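PDB 1E6Y: methyl-coenzyme M reductase subunit beta from Methanosarcina barkeri, which forms part of the methyl-coenzyme M reductase complex, which uses coenzyme B to cleave methyl-coenzyme M and release methane in the last step of methanogenesis. Local coordinates for residues E[22-27]-E[228-233]; E[133-138]-E[150-155]; E[262-267]-E[307-312]. All blocks are in the same frame, centred on the assembly; numbering follows the deposited sequence.

Contact 1: residues E[22-27]-E[228-233]; sequences SLAPTR and MFERHQ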
loop_
_atom_site.group_PDB
_atom_site.type_symbol
_atom_site.label_atom_id
_atom_site.label_comp_id
_atom_site.label_asym_id
_atom_site.label_seq_id
_atom_site.Cartn_x
_atom_site.Cartn_y
_atom_site.Cartn_z
ATOM N N SER E 22 -32.893 -22.385 1.634
ATOM C CA SER E 22 -32.795 -22.570 0.192
ATOM C C SER E 22 -32.386 -21.275 -0.500
ATOM O O SER E 22 -32.069 -21.274 -1.687
ATOM C CB SER E 22 -34.132 -23.058 -0.374
ATOM O OG SER E 22 -35.091 -22.019 -0.368
ATOM N N LEU E 23 -32.423 -20.173 0.247
ATOM C CA LEU E 23 -32.041 -18.860 -0.265
ATOM C C LEU E 23 -30.559 -18.553 -0.048
ATOM O O LEU E 23 -30.064 -17.522 -0.507
ATOM C CB LEU E 23 -32.890 -17.770 0.403
ATOM C CG LEU E 23 -34.407 -17.873 0.212
ATOM C CD1 LEU E 23 -35.102 -16.762 0.987
ATOM C CD2 LEU E 23 -34.752 -17.794 -1.270
ATOM N N ALA E 24 -29.863 -19.428 0.674
ATOM C CA ALA E 24 -28.434 -19.253 0.928
ATOM C C ALA E 24 -27.658 -19.232 -0.383
ATOM O O ALA E 24 -27.898 -20.057 -1.266
ATOM C CB ALA E 24 -27.920 -20.371 1.816
ATOM N N PRO E 25 -26.710 -18.288 -0.528
ATOM C CA PRO E 25 -25.796 -18.275 -1.675
ATOM C C PRO E 25 -25.121 -19.627 -1.911
ATOM O O PRO E 25 -24.884 -20.025 -3.052
ATOM C CB PRO E 25 -24.786 -17.192 -1.302
ATOM C CG PRO E 25 -25.589 -16.238 -0.474
ATOM C CD PRO E 25 -26.483 -17.128 0.355
ATOM N N THR E 26 -24.926 -20.369 -0.825
ATOM C CA THR E 26 -24.253 -21.661 -0.863
ATOM C C THR E 26 -25.164 -22.810 -1.320
ATOM O O THR E 26 -24.689 -23.920 -1.564
ATOM C CB THR E 26 -23.671 -22.005 0.520
ATOM O OG1 THR E 26 -24.669 -21.779 1.524
ATOM C CG2 THR E 26 -22.452 -21.137 0.819
ATOM N N ARG E 27 -26.464 -22.540 -1.441
ATOM C CA ARG E 27 -27.425 -23.564 -1.857
ATOM C C ARG E 27 -28.257 -23.147 -3.057
ATOM O O ARG E 27 -28.759 -24.006 -3.796
ATOM C CB ARG E 27 -28.403 -23.889 -0.707
ATOM C CG ARG E 27 -27.716 -24.479 0.502
ATOM C CD ARG E 27 -28.698 -24.958 1.587
ATOM N NE ARG E 27 -27.929 -25.196 2.806
ATOM C CZ ARG E 27 -27.753 -24.257 3.762
ATOM N NH1 ARG E 27 -27.000 -24.550 4.802
ATOM N NH2 ARG E 27 -28.355 -23.096 3.572
ATOM N N MET E 228 -25.359 -20.348 13.970
ATOM C CA MET E 228 -26.586 -19.596 14.227
ATOM C C MET E 228 -26.680 -18.344 13.350
ATOM O O MET E 228 -27.774 -17.841 13.086
ATOM C CB MET E 228 -26.667 -19.201 15.707
ATOM C CG MET E 228 -25.748 -18.049 16.105
ATOM S SD MET E 228 -25.854 -17.624 17.857
ATOM C CE MET E 228 -24.732 -18.854 18.541
ATOM N N PHE E 229 -25.536 -17.877 12.861
ATOM C CA PHE E 229 -25.498 -16.658 12.066
ATOM C C PHE E 229 -26.008 -16.870 10.645
ATOM O O PHE E 229 -26.363 -15.908 9.966
ATOM C CB PHE E 229 -24.083 -16.080 12.052
ATOM C CG PHE E 229 -23.624 -15.592 13.399
ATOM C CD1 PHE E 229 -22.904 -16.428 14.245
ATOM C CD2 PHE E 229 -24.004 -14.336 13.862
ATOM C CE1 PHE E 229 -22.574 -16.025 15.538
ATOM C CE2 PHE E 229 -23.678 -13.919 15.152
ATOM C CZ PHE E 229 -22.962 -14.766 15.993
ATOM N N GLU E 230 -26.126 -18.128 10.223
ATOM C CA GLU E 230 -26.725 -18.402 8.922
ATOM C C GLU E 230 -28.211 -18.061 8.912
ATOM O O GLU E 230 -28.660 -17.312 8.044
ATOM C CB GLU E 230 -26.527 -19.858 8.487
ATOM C CG GLU E 230 -27.149 -20.124 7.114
ATOM C CD GLU E 230 -26.792 -21.467 6.510
ATOM O OE1 GLU E 230 -26.747 -22.474 7.244
ATOM O OE2 GLU E 230 -26.629 -21.521 5.273
ATOM N N ARG E 231 -28.973 -18.585 9.876
ATOM C CA ARG E 231 -30.387 -18.192 9.984
ATOM C C ARG E 231 -30.512 -16.672 10.089
ATOM O O ARG E 231 -31.340 -16.046 9.448
ATOM C CB ARG E 231 -31.029 -18.856 11.209
ATOM C CG ARG E 231 -32.455 -18.377 11.499
ATOM C CD ARG E 231 -33.026 -19.004 12.782
ATOM N NE ARG E 231 -34.453 -18.655 12.833
ATOM C CZ ARG E 231 -35.035 -17.779 13.648
ATOM N NH1 ARG E 231 -36.345 -17.564 13.517
ATOM N NH2 ARG E 231 -34.362 -17.117 14.584
ATOM N N HIS E 232 -29.638 -16.076 10.897
ATOM C CA HIS E 232 -29.637 -14.627 11.113
ATOM C C HIS E 232 -29.544 -13.835 9.806
ATOM O O HIS E 232 -30.361 -12.945 9.552
ATOM C CB HIS E 232 -28.476 -14.244 12.034
ATOM C CG HIS E 232 -28.523 -12.824 12.504
ATOM N ND1 HIS E 232 -27.902 -11.793 11.828
ATOM C CD2 HIS E 232 -29.101 -12.264 13.594
ATOM C CE1 HIS E 232 -28.094 -10.662 12.483
ATOM N NE2 HIS E 232 -28.818 -10.920 13.558
ATOM N N GLN E 233 -28.584 -14.192 8.956
ATOM C CA GLN E 233 -28.377 -13.470 7.703
ATOM C C GLN E 233 -29.449 -13.776 6.659
ATOM O O GLN E 233 -29.861 -12.894 5.907
ATOM C CB GLN E 233 -26.986 -13.778 7.139
ATOM C CG GLN E 233 -25.843 -13.269 8.016
ATOM C CD GLN E 233 -25.995 -11.802 8.377
ATOM O OE1 GLN E 233 -26.222 -11.460 9.537
ATOM N NE2 GLN E 233 -25.892 -10.928 7.382
HETATM O O HOH W 1 -24.269 -22.096 4.191
#
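Ala-24 CA and Glu-230 CA, 8.2 Å apart, mark the nearest backbone approach between 22-27, whose first two residues end a 3-10 segment and whose rest is loop, and the helix 228-233. From Ala-24 the loop folds into a type I beta turn, closed by the 2.9 Å bond from Arg-27 N to Ala-24 O. Arg-27, the last residue of the turn, and Glu-230 approach from opposite directions. Glu-230 holds CG anti to its backbone N (chi1 -179°) and stays extended, carrying its carboxylate across the gap. The two groups form a salt bridge, with Arg-27 NH2 2.9 Å from Glu-230 OE2. It is skewed rather than flat: the carboxylate and guanidinium planes are 39° apart, and NH2 meets OE2 from above the carboxylate plane. Arg-27 NH1 adds weak bonds to both Glu-230 oxygens. A water donates to Glu-230 OE2 at 2.7 Å and is also hydrogen-bonded to Thr-26 OG1. Ala-24 CB packs 3.9 Å from Glu-230 OE2. The guanidinium is shared further: NH2 bonds to Met-21 O, and NH1 has its strongest partner in Val-91 O of the second subunit, another copy of this protein. A type I turn tied to a helix by a partly buried Arg-Glu salt bridge thus joins the N-terminal and C-terminal domains of the beta subunit at a subunit interface.

Contact 2: residues E[133-138]-E[150-155]; sequences AVTQTI and PIVKSA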
loop_
_atom_site.group_PDB
_atom_site.type_symbol
_atom_site.label_atom_id
_atom_site.label_comp_id
_atom_site.label_asym_id
_atom_site.label_seq_id
_atom_site.Cartn_x
_atom_site.Cartn_y
_atom_site.Cartn_z
ATOM N N ALA E 133 -8.361 -11.214 -25.797
ATOM C CA ALA E 133 -9.113 -11.580 -26.995
ATOM C C ALA E 133 -9.334 -10.375 -27.902
ATOM O O ALA E 133 -9.101 -10.452 -29.110
ATOM C CB ALA E 133 -10.447 -12.198 -26.603
ATOM N N VAL E 134 -9.731 -9.250 -27.309
ATOM C CA VAL E 134 -9.912 -8.006 -28.056
ATOM C C VAL E 134 -8.587 -7.503 -28.635
ATOM O O VAL E 134 -8.517 -7.150 -29.811
ATOM C CB VAL E 134 -10.545 -6.906 -27.162
ATOM C CG1 VAL E 134 -10.634 -5.589 -27.918
ATOM C CG2 VAL E 134 -11.927 -7.337 -26.711
ATOM N N THR E 135 -7.524 -7.563 -27.834
ATOM C CA THR E 135 -6.195 -7.129 -28.270
ATOM C C THR E 135 -5.698 -7.949 -29.465
ATOM O O THR E 135 -5.268 -7.383 -30.473
ATOM C CB THR E 135 -5.165 -7.232 -27.117
ATOM O OG1 THR E 135 -5.589 -6.410 -26.022
ATOM C CG2 THR E 135 -3.791 -6.768 -27.581
ATOM N N GLN E 136 -5.797 -9.275 -29.362
ATOM C CA GLN E 136 -5.395 -10.171 -30.445
ATOM C C GLN E 136 -6.240 -9.961 -31.704
ATOM O O GLN E 136 -5.707 -9.947 -32.819
ATOM C CB GLN E 136 -5.500 -11.630 -29.995
ATOM C CG GLN E 136 -5.158 -12.647 -31.083
ATOM C CD GLN E 136 -3.675 -12.679 -31.419
ATOM O OE1 GLN E 136 -2.839 -12.929 -30.550
ATOM N NE2 GLN E 136 -3.347 -12.471 -32.690
ATOM N N THR E 137 -7.544 -9.765 -31.517
ATOM C CA THR E 137 -8.467 -9.572 -32.632
ATOM C C THR E 137 -8.154 -8.303 -33.422
ATOM O O THR E 137 -8.135 -8.325 -34.655
ATOM C CB THR E 137 -9.934 -9.525 -32.138
ATOM O OG1 THR E 137 -10.287 -10.791 -31.570
ATOM C CG2 THR E 137 -10.889 -9.211 -33.293
ATOM N N ILE E 138 -7.859 -7.216 -32.713
ATOM C CA ILE E 138 -7.524 -5.948 -33.358
ATOM C C ILE E 138 -6.171 -6.028 -34.064
ATOM O O ILE E 138 -6.020 -5.553 -35.192
ATOM C CB ILE E 138 -7.514 -4.786 -32.337
ATOM C CG1 ILE E 138 -8.929 -4.559 -31.797
ATOM C CG2 ILE E 138 -6.986 -3.510 -32.986
ATOM C CD1 ILE E 138 -9.022 -3.470 -30.751
ATOM N N PRO E 150 2.410 -2.203 -28.912
ATOM C CA PRO E 150 2.215 -1.615 -27.579
ATOM C C PRO E 150 1.053 -0.629 -27.519
ATOM O O PRO E 150 0.377 -0.517 -26.493
ATOM C CB PRO E 150 3.548 -0.924 -27.297
ATOM C CG PRO E 150 4.531 -1.702 -28.090
ATOM C CD PRO E 150 3.804 -2.027 -29.363
ATOM N N ILE E 151 0.835 0.088 -28.620
ATOM C CA ILE E 151 -0.235 1.077 -28.716
ATOM C C ILE E 151 -1.609 0.401 -28.760
ATOM O O ILE E 151 -2.539 0.829 -28.074
ATOM C CB ILE E 151 -0.056 1.975 -29.974
ATOM C CG1 ILE E 151 1.285 2.717 -29.910
ATOM C CG2 ILE E 151 -1.204 2.970 -30.089
ATOM C CD1 ILE E 151 1.424 3.659 -28.726
ATOM N N VAL E 152 -1.723 -0.675 -29.536
ATOM C CA VAL E 152 -2.964 -1.444 -29.589
ATOM C C VAL E 152 -3.262 -2.068 -28.226
ATOM O O VAL E 152 -4.382 -1.974 -27.719
ATOM C CB VAL E 152 -2.890 -2.562 -30.659
ATOM C CG1 VAL E 152 -4.116 -3.464 -30.566
ATOM C CG2 VAL E 152 -2.801 -1.948 -32.045
ATOM N N LYS E 153 -2.226 -2.615 -27.598
ATOM C CA LYS E 153 -2.368 -3.285 -26.311
ATOM C C LYS E 153 -2.886 -2.332 -25.238
ATOM O O LYS E 153 -3.845 -2.649 -24.537
ATOM C CB LYS E 153 -1.025 -3.877 -25.878
ATOM C CG LYS E 153 -1.127 -4.895 -24.758
ATOM C CD LYS E 153 -0.913 -4.251 -23.406
ATOM C CE LYS E 153 -0.979 -5.276 -22.295
ATOM N NZ LYS E 153 -0.671 -4.658 -20.981
ATOM N N SER E 154 -2.285 -1.149 -25.154
ATOM C CA SER E 154 -2.653 -0.180 -24.126
ATOM C C SER E 154 -3.956 0.556 -24.405
ATOM O O SER E 154 -4.566 1.101 -23.486
ATOM C CB SER E 154 -1.530 0.833 -23.920
ATOM O OG SER E 154 -0.562 0.305 -23.033
ATOM N N ALA E 155 -4.383 0.576 -25.667
ATOM C CA ALA E 155 -5.710 1.089 -25.999
ATOM C C ALA E 155 -6.764 0.257 -25.275
ATOM O O ALA E 155 -7.783 0.783 -24.828
ATOM C CB ALA E 155 -5.941 1.039 -27.505
#
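Ile-138 and Val-152 meet through methyl groups, CG2 of Ile-138 lying 3.8 Å from CG1 of Val-152, as the two side chains run past one another in opposing senses. Val-152 sets CG1 anti to its backbone N (chi1 172°), which turns that methyl onto the branch of Ile-138; Ile-138 also packs on Ile-49 and Tyr-72. One turn earlier, Thr-135 offers its methyl: with OG1 beside the backbone N (chi1 -59°), CG2 stands anti to that N and reaches Lys-153 CA, 4.0 Å away, while OG1 bonds to Ala-131 O in its own helix. The Lys-153 CB points away from 133-138, yet Lys-153 CG still passes 4.3 Å from Thr-135 CG2. Beyond it the chain runs out to a cation-pi contact with Trp-157 and to NZ bonds with the backbone of another protein's chain. The axes of 133-138 and 150-155 approach to 9.3 Å, with N-to-C directions 143° apart, so the two helices run roughly antiparallel. The hydroxyl and the ammonium group are bonded elsewhere, so van der Waals contact between buried aliphatic groups, with no salt bridge or hydrogen bond between the segments, joins them.

Contact 3: residues E[262-267]-E[307-312]; sequences GTVIES and TLAATL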
loop_
_atom_site.group_PDB
_atom_site.type_symbol
_atom_site.label_atom_id
_atom_site.label_comp_id
_atom_site.label_asym_id
_atom_site.label_seq_id
_atom_site.Cartn_x
_atom_site.Cartn_y
_atom_site.Cartn_z
ATOM N N GLY E 262 -40.806 8.368 10.429
ATOM C CA GLY E 262 -41.506 8.138 11.682
ATOM C C GLY E 262 -42.706 7.213 11.593
ATOM O O GLY E 262 -42.899 6.367 12.464
ATOM N N THR E 263 -43.521 7.367 10.552
ATOM C CA THR E 263 -44.718 6.538 10.405
ATOM C C THR E 263 -44.382 5.113 9.965
ATOM O O THR E 263 -45.114 4.174 10.281
ATOM C CB THR E 263 -45.730 7.150 9.408
ATOM O OG1 THR E 263 -45.125 7.280 8.116
ATOM C CG2 THR E 263 -46.194 8.520 9.893
ATOM N N VAL E 264 -43.249 4.945 9.287
ATOM C CA VAL E 264 -42.758 3.614 8.939
ATOM C C VAL E 264 -42.422 2.837 10.213
ATOM O O VAL E 264 -42.686 1.639 10.305
ATOM C CB VAL E 264 -41.503 3.695 8.027
ATOM C CG1 VAL E 264 -40.880 2.314 7.853
ATOM C CG2 VAL E 264 -41.885 4.265 6.673
ATOM N N ILE E 265 -41.926 3.546 11.222
ATOM C CA ILE E 265 -41.641 2.942 12.517
ATOM C C ILE E 265 -42.918 2.430 13.184
ATOM O O ILE E 265 -42.939 1.323 13.719
ATOM C CB ILE E 265 -40.904 3.947 13.442
ATOM C CG1 ILE E 265 -39.452 4.078 12.979
ATOM C CG2 ILE E 265 -40.939 3.480 14.896
ATOM C CD1 ILE E 265 -38.775 5.340 13.414
ATOM N N GLU E 266 -44.007 3.182 13.048
ATOM C CA GLU E 266 -45.303 2.754 13.567
ATOM C C GLU E 266 -45.756 1.452 12.901
ATOM O O GLU E 266 -46.168 0.512 13.580
ATOM C CB GLU E 266 -46.350 3.846 13.339
ATOM C CG GLU E 266 -47.659 3.621 14.082
ATOM C CD GLU E 266 -48.727 4.642 13.720
ATOM O OE1 GLU E 266 -48.381 5.723 13.190
ATOM O OE2 GLU E 266 -49.921 4.358 13.952
ATOM N N SER E 267 -45.592 1.383 11.581
ATOM C CA SER E 267 -45.893 0.179 10.811
ATOM C C SER E 267 -45.060 -1.011 11.272
ATOM O O SER E 267 -45.582 -2.115 11.435
ATOM C CB SER E 267 -45.632 0.423 9.324
ATOM O OG SER E 267 -46.544 1.363 8.795
ATOM N N THR E 307 -35.835 -0.466 7.741
ATOM C CA THR E 307 -34.760 0.398 7.258
ATOM C C THR E 307 -34.887 0.644 5.752
ATOM O O THR E 307 -34.772 1.782 5.289
ATOM C CB THR E 307 -33.372 -0.225 7.563
ATOM O OG1 THR E 307 -33.219 -0.386 8.979
ATOM C CG2 THR E 307 -32.252 0.662 7.036
ATOM N N LEU E 308 -35.147 -0.420 4.996
ATOM C CA LEU E 308 -35.315 -0.298 3.550
ATOM C C LEU E 308 -36.654 0.347 3.192
ATOM O O LEU E 308 -36.721 1.185 2.292
ATOM C CB LEU E 308 -35.196 -1.669 2.880
ATOM C CG LEU E 308 -35.335 -1.702 1.353
ATOM C CD1 LEU E 308 -34.336 -0.754 0.702
ATOM C CD2 LEU E 308 -35.121 -3.123 0.859
ATOM N N ALA E 309 -37.706 -0.013 3.921
ATOM C CA ALA E 309 -39.024 0.580 3.701
ATOM C C ALA E 309 -38.981 2.092 3.913
ATOM O O ALA E 309 -39.462 2.860 3.076
ATOM C CB ALA E 309 -40.048 -0.057 4.632
ATOM N N ALA E 310 -38.304 2.511 4.981
ATOM C CA ALA E 310 -38.131 3.929 5.282
ATOM C C ALA E 310 -37.327 4.630 4.191
ATOM O O ALA E 310 -37.611 5.774 3.852
ATOM C CB ALA E 310 -37.447 4.102 6.634
ATOM N N THR E 311 -36.331 3.936 3.640
ATOM C CA THR E 311 -35.534 4.470 2.534
ATOM C C THR E 311 -36.408 4.697 1.303
ATOM O O THR E 311 -36.377 5.770 0.697
ATOM C CB THR E 311 -34.374 3.515 2.157
ATOM O OG1 THR E 311 -33.451 3.421 3.249
ATOM C CG2 THR E 311 -33.637 4.027 0.926
ATOM N N LEU E 312 -37.209 3.695 0.958
ATOM C CA LEU E 312 -38.094 3.789 -0.196
ATOM C C LEU E 312 -39.119 4.912 -0.034
ATOM O O LEU E 312 -39.397 5.643 -0.983
ATOM C CB LEU E 312 -38.797 2.447 -0.432
ATOM C CG LEU E 312 -37.884 1.309 -0.903
ATOM C CD1 LEU E 312 -38.676 0.019 -1.029
ATOM C CD2 LEU E 312 -37.259 1.674 -2.236
#
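On the helix that presents Ala-309 and Ala-310 to Val-264, the carbonyl oxygen of Thr-307 is gripped twice by one residue: Thr-311 OG1 donates to Thr-307 O at 2.9 Å and Thr-311 N to the same oxygen at 3.1 Å. The two donors arrive from opposite faces of the carbonyl plane, the hydroxyl tilted 26° out of it. Chi1 of -65° folds the Thr-311 hydroxyl back beside its own backbone N, where it can reach that carbonyl. Thr-307 OG1 is also occupied, bonding to Ala-303 O and to Asn-332 ND2 of helix 323-339.

Across the contact, the work falls to the branches of Val-264. Its CG1, anti to the backbone N (chi1 171°), lies over both small side chains, 4.1 Å from Ala-309 CB and 4.1 Å from Ala-310 CB, and comes within 3.9 Å of Ala-310 N. The second branch of Val-264, CG2, lies 4.0 Å from Ala-310 CA, so the valine rests against the backbone itself. Such small partners let the chains come close, with Val-264 CA and Ala-310 CA 5.9 Å apart. Helix 247-255 flanks the junction, its Ile-251 touching Ala-309 and its Asn-255 touching Val-264. On the gamma subunit side, the backbone of Gly-262 takes part in hydrogen bonds to that chain. Between 262-267 and 307-312 the contact is apolar, one branched valine over two alanines. With the threonine hydroxyls of 307-312 satisfied away from this face, it offers carbon surface, and the valine can lie close to the alanine backbone.

Overall arrangement
Contacts 2 and 3 are buried helix-on-helix junctions made by methyls and aliphatic carbons, whereas contact 1 is only partly buried and relies on charge and a water between a loop and a helix. Contact 2 lies in the N-terminal domain and contact 3 in the C-terminal one, on opposite sides of the chain's centre, with centres about 51 Å apart; contact 1 links the two domains. No element is shared directly, but Arg-231 and His-232 of 228-233 touch helix 296-318, which carries 307-312. Along the chain, both segments of contact 2 fall between the two segments of contact 1, and contact 3 follows. All three have neighbours in other chains of the assembly.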